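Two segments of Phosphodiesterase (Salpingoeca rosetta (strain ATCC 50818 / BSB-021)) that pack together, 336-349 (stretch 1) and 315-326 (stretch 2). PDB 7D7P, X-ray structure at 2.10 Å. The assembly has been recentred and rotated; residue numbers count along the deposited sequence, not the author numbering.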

# COMPACT_ATOMS: atom_id res chain seq x y z
N PHE A 336 12.01 -10.63 9.58
CA PHE A 336 11.28 -11.78 9.08
C PHE A 336 9.77 -11.63 9.26
O PHE A 336 9.01 -12.28 8.54
CB PHE A 336 11.76 -13.06 9.77
CG PHE A 336 11.43 -13.12 11.25
CD1 PHE A 336 12.30 -12.58 12.18
CD2 PHE A 336 10.27 -13.73 11.69
CE1 PHE A 336 12.01 -12.63 13.53
CE2 PHE A 336 9.97 -13.79 13.04
CZ PHE A 336 10.85 -13.24 13.96
N LEU A 337 9.34 -10.78 10.20
CA LEU A 337 7.91 -10.52 10.37
C LEU A 337 7.32 -9.83 9.14
O LEU A 337 6.12 -10.00 8.87
CB LEU A 337 7.68 -9.66 11.61
CG LEU A 337 8.15 -10.29 12.93
CD1 LEU A 337 8.24 -9.25 14.04
CD2 LEU A 337 7.22 -11.43 13.33
N LEU A 338 8.12 -9.06 8.41
CA LEU A 338 7.63 -8.42 7.19
C LEU A 338 7.25 -9.45 6.14
O LEU A 338 6.31 -9.23 5.36
CB LEU A 338 8.68 -7.46 6.64
CG LEU A 338 8.83 -6.13 7.40
CD1 LEU A 338 10.03 -5.35 6.88
CD2 LEU A 338 7.56 -5.30 7.28
N ASP A 339 7.95 -10.59 6.10
CA ASP A 339 7.58 -11.66 5.18
C ASP A 339 6.29 -12.35 5.62
O ASP A 339 5.51 -12.79 4.77
CB ASP A 339 8.72 -12.68 5.08
CG ASP A 339 9.99 -12.08 4.51
OD1 ASP A 339 9.89 -11.16 3.67
OD2 ASP A 339 11.09 -12.53 4.90
N THR A 340 6.06 -12.45 6.93
CA THR A 340 4.78 -12.98 7.41
C THR A 340 3.64 -12.02 7.08
O THR A 340 2.57 -12.44 6.64
CB THR A 340 4.84 -13.24 8.91
OG1 THR A 340 5.88 -14.19 9.19
CG2 THR A 340 3.52 -13.79 9.41
N ILE A 341 3.86 -10.72 7.30
CA ILE A 341 2.84 -9.72 6.98
C ILE A 341 2.50 -9.76 5.50
O ILE A 341 1.32 -9.68 5.12
CB ILE A 341 3.32 -8.33 7.43
CG1 ILE A 341 3.30 -8.22 8.96
CG2 ILE A 341 2.48 -7.23 6.79
CD1 ILE A 341 4.15 -7.10 9.50
N ASP A 342 3.51 -9.89 4.64
CA ASP A 342 3.26 -9.91 3.20
C ASP A 342 2.49 -11.16 2.77
O ASP A 342 1.58 -11.07 1.94
CB ASP A 342 4.58 -9.80 2.43
CG ASP A 342 5.15 -8.39 2.46
OD1 ASP A 342 4.42 -7.46 2.86
OD2 ASP A 342 6.33 -8.22 2.09
N ALA A 343 2.84 -12.32 3.33
CA ALA A 343 2.12 -13.54 3.00
C ALA A 343 0.65 -13.44 3.37
O ALA A 343 -0.23 -13.84 2.60
CB ALA A 343 2.77 -14.74 3.69
N ASN A 344 0.36 -12.89 4.56
CA ASN A 344 -1.04 -12.68 4.95
C ASN A 344 -1.71 -11.64 4.07
O ASN A 344 -2.87 -11.80 3.68
CB ASN A 344 -1.12 -12.27 6.42
CG ASN A 344 -0.74 -13.40 7.36
OD1 ASN A 344 -0.95 -14.58 7.06
ND2 ASN A 344 -0.21 -13.05 8.53
N LEU A 345 -0.99 -10.56 3.74
CA LEU A 345 -1.55 -9.54 2.86
C LEU A 345 -1.89 -10.12 1.49
O LEU A 345 -2.95 -9.82 0.93
CB LEU A 345 -0.57 -8.38 2.72
CG LEU A 345 -1.00 -7.23 1.80
CD1 LEU A 345 -2.31 -6.62 2.29
CD2 LEU A 345 0.09 -6.17 1.72
N ALA A 346 -1.01 -10.96 0.95
CA ALA A 346 -1.29 -11.60 -0.33
C ALA A 346 -2.48 -12.54 -0.24
O ALA A 346 -3.23 -12.68 -1.21
CB ALA A 346 -0.05 -12.36 -0.82
N GLU A 347 -2.68 -13.18 0.91
CA GLU A 347 -3.82 -14.07 1.07
C GLU A 347 -5.13 -13.29 1.13
O GLU A 347 -6.11 -13.67 0.48
CB GLU A 347 -3.64 -14.93 2.33
CG GLU A 347 -4.37 -16.26 2.27
CD GLU A 347 -3.64 -17.28 1.43
OE1 GLU A 347 -2.51 -17.67 1.80
OE2 GLU A 347 -4.19 -17.70 0.39
N TRP A 348 -5.16 -12.20 1.90
CA TRP A 348 -6.38 -11.40 1.98
C TRP A 348 -6.73 -10.80 0.62
O TRP A 348 -7.92 -10.70 0.27
CB TRP A 348 -6.21 -10.28 3.02
CG TRP A 348 -6.20 -10.76 4.44
CD1 TRP A 348 -5.17 -10.68 5.33
CD2 TRP A 348 -7.29 -11.39 5.15
NE1 TRP A 348 -5.54 -11.22 6.54
CE2 TRP A 348 -6.84 -11.66 6.46
CE3 TRP A 348 -8.60 -11.74 4.80
CZ2 TRP A 348 -7.65 -12.26 7.42
CZ3 TRP A 348 -9.40 -12.34 5.75
CH2 TRP A 348 -8.92 -12.60 7.05
N LYS A 349 -5.72 -10.41 -0.16
CA LYS A 349 -5.98 -9.86 -1.49
C LYS A 349 -6.53 -10.91 -2.44
O LYS A 349 -7.33 -10.58 -3.33
CB LYS A 349 -4.71 -9.23 -2.06
CG LYS A 349 -4.28 -7.95 -1.35
CD LYS A 349 -2.99 -7.40 -1.92
CE LYS A 349 -3.16 -6.98 -3.37
NZ LYS A 349 -1.90 -6.41 -3.93
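Stretch 2, residues 315-326: FINFVVKPWHQQ

Stretch 2 lies on stretch 1 as one helix against another, nearly antiparallel, in a mainly apolar contact that carries a single salt bridge between Lys321 and Asp342. The N-to-C directions of the two axes differ by 165° (signed crossing angle -165°), and the axes approach to 9.8 Å, a separation that leaves room for side chains to fill the space between the backbones. The antiparallel register can be read from the nearest CA atoms: the CA of Leu338 is 6.7 Å from the CA of His324, the CA of Ile341 is 7.1 Å from the CA of Lys321, and the CA of Leu345 is 6.9 Å from the CA of Ile316. As numbering rises in stretch 1, it falls in stretch 2. Together the two surfaces bury 567 Å².

The backbones differ in regularity. From Ile341 N to Leu337 O (2.8 Å) through Lys349 N to Leu345 O (3.0 Å), stretch 1 keeps an unbroken series of i to i-4 hydrogen bonds. Stretch 2 is helical too, but has a wider pi-type turn at 316-320, where Val320 N bonds to Phe315 O at 3.1 Å and Lys321 N to Ile316 O at 2.8 Å, each spanning five residues. A kink follows at Pro322, whose ring nitrogen has no hydrogen to donate to the preceding turn. The i to i-4 pattern returns with Trp323 N to Val319 O at 3.3 Å and His324 N to Val320 O at 3.0 Å.

Ile341 and Ile316 each lose 81 Å² to the opposing stretch, the largest values in the contact, and both direct CA-to-CB toward it. Ile341 CG2 and Ile316 CG2 meet at 3.6 Å. Ile341 CD1 also lies 3.8 Å from Val320 CG1 and reaches over one face of the His324 ring: it is 3.8 Å from the ring centroid and 24° off the ring normal, the geometry of a CH-pi contact. Leu337 approaches the same ring at its edge, with its CD1 3.8 Å from His324 CE1, while Leu338 CD2 packs against His324 CB at 3.7 Å. From stretch 1 the imidazole thus meets a methyl over one face and another at its edge, while Leu338 packs against the base of the side chain.

Toward the other end, Leu345 takes a t, p rotamer and sets its CD1 4.0 Å from Ile316 CG2; its CD2 is 3.4 Å from Asn317 OD1, a close approach of a methyl to an amide oxygen. Trp348 CD1 lies 4.0 Å from Ile316 CD1, with the methyl placed obliquely to the indole ring.

The polar link runs beside this apolar strip. Lys321 and Asp342 both point CA-to-CB sideways, yet their side-chain ends come nearer to the facing helix. With all four chi angles near t, Lys321 is extended, and its NZ donates a hydrogen bond to Asp342 OD1 at 2.8 Å. This short bond between opposite charges forms the salt bridge. The Lys321 NZ also lies 4.2 Å from Leu345 CD2, placing the charged tip alongside the hydrophobic packing.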

# COMPACT_ATOMS: atom_id res chain seq x y z
N PHE A 315 -5.89 -2.26 6.84
CA PHE A 315 -5.22 -2.19 8.13
C PHE A 315 -3.75 -2.58 8.01
O PHE A 315 -2.89 -2.00 8.67
CB PHE A 315 -5.94 -3.07 9.14
CG PHE A 315 -5.36 -3.01 10.53
CD1 PHE A 315 -5.36 -1.82 11.24
CD2 PHE A 315 -4.83 -4.14 11.12
CE1 PHE A 315 -4.84 -1.76 12.52
CE2 PHE A 315 -4.31 -4.09 12.40
CZ PHE A 315 -4.31 -2.90 13.10
N ILE A 316 -3.45 -3.57 7.17
CA ILE A 316 -2.07 -4.00 6.99
C ILE A 316 -1.30 -2.98 6.16
O ILE A 316 -0.15 -2.64 6.48
CB ILE A 316 -2.03 -5.40 6.36
CG1 ILE A 316 -2.49 -6.45 7.37
CG2 ILE A 316 -0.64 -5.72 5.84
CD1 ILE A 316 -2.76 -7.81 6.76
N ASN A 317 -1.91 -2.46 5.09
CA ASN A 317 -1.18 -1.58 4.18
C ASN A 317 -0.85 -0.24 4.80
O ASN A 317 0.20 0.35 4.49
CB ASN A 317 -1.98 -1.38 2.89
CG ASN A 317 -1.48 -2.25 1.75
OD1 ASN A 317 -0.37 -2.77 1.80
ND2 ASN A 317 -2.30 -2.41 0.72
N PHE A 318 -1.71 0.28 5.68
CA PHE A 318 -1.53 1.63 6.20
C PHE A 318 -1.15 1.68 7.68
O PHE A 318 -0.74 2.75 8.14
CB PHE A 318 -2.81 2.45 5.99
CG PHE A 318 -3.04 2.84 4.56
CD1 PHE A 318 -2.19 3.74 3.94
CD2 PHE A 318 -4.10 2.31 3.84
CE1 PHE A 318 -2.39 4.11 2.62
CE2 PHE A 318 -4.30 2.68 2.52
CZ PHE A 318 -3.45 3.58 1.91
N VAL A 319 -1.25 0.58 8.42
CA VAL A 319 -0.95 0.62 9.85
C VAL A 319 0.15 -0.37 10.20
O VAL A 319 1.18 0.01 10.77
CB VAL A 319 -2.21 0.35 10.69
CG1 VAL A 319 -1.87 0.36 12.17
CG2 VAL A 319 -3.29 1.38 10.39
N VAL A 320 -0.05 -1.65 9.88
CA VAL A 320 0.87 -2.69 10.34
C VAL A 320 2.16 -2.67 9.54
O VAL A 320 3.26 -2.67 10.11
CB VAL A 320 0.19 -4.07 10.28
CG1 VAL A 320 1.13 -5.14 10.82
CG2 VAL A 320 -1.11 -4.06 11.07
N LYS A 321 2.06 -2.66 8.21
CA LYS A 321 3.26 -2.69 7.38
C LYS A 321 4.16 -1.48 7.59
O LYS A 321 5.38 -1.67 7.77
CB LYS A 321 2.88 -2.86 5.91
CG LYS A 321 4.03 -3.23 4.99
CD LYS A 321 3.51 -3.76 3.66
CE LYS A 321 4.63 -4.24 2.76
NZ LYS A 321 4.11 -5.00 1.59
N PRO A 322 3.67 -0.23 7.57
CA PRO A 322 4.56 0.89 7.85
C PRO A 322 5.15 0.85 9.25
O PRO A 322 6.28 1.32 9.46
CB PRO A 322 3.67 2.13 7.66
CG PRO A 322 2.55 1.66 6.79
CD PRO A 322 2.32 0.24 7.20
N TRP A 323 4.42 0.29 10.22
CA TRP A 323 4.95 0.15 11.57
C TRP A 323 6.15 -0.78 11.59
O TRP A 323 7.22 -0.44 12.12
CB TRP A 323 3.86 -0.34 12.52
CG TRP A 323 4.33 -0.59 13.93
CD1 TRP A 323 4.72 -1.78 14.46
CD2 TRP A 323 4.45 0.38 14.97
NE1 TRP A 323 5.08 -1.61 15.78
CE2 TRP A 323 4.93 -0.30 16.12
CE3 TRP A 323 4.21 1.76 15.06
CZ2 TRP A 323 5.16 0.35 17.33
CZ3 TRP A 323 4.45 2.40 16.26
CH2 TRP A 323 4.92 1.70 17.38
N HIS A 324 6.00 -1.98 11.02
CA HIS A 324 7.06 -2.97 11.06
C HIS A 324 8.22 -2.63 10.13
O HIS A 324 9.34 -3.12 10.35
CB HIS A 324 6.51 -4.35 10.71
CG HIS A 324 5.85 -5.04 11.87
ND1 HIS A 324 6.49 -5.99 12.63
CD2 HIS A 324 4.61 -4.91 12.40
CE1 HIS A 324 5.68 -6.42 13.58
NE2 HIS A 324 4.53 -5.78 13.46
N GLN A 325 7.99 -1.81 9.10
CA GLN A 325 9.10 -1.32 8.30
C GLN A 325 10.02 -0.43 9.12
O GLN A 325 11.25 -0.50 8.99
CB GLN A 325 8.57 -0.58 7.07
CG GLN A 325 8.07 -1.49 5.96
CD GLN A 325 7.45 -0.73 4.81
OE1 GLN A 325 6.79 0.29 5.01
NE2 GLN A 325 7.65 -1.23 3.59
N GLN A 326 9.45 0.42 9.98
CA GLN A 326 10.27 1.21 10.88
C GLN A 326 10.86 0.35 11.99
O GLN A 326 12.01 0.56 12.40
CB GLN A 326 9.46 2.36 11.47
CG GLN A 326 9.07 3.42 10.44
CD GLN A 326 10.28 3.99 9.73
OE1 GLN A 326 11.25 4.40 10.36
NE2 GLN A 326 10.22 4.01 8.40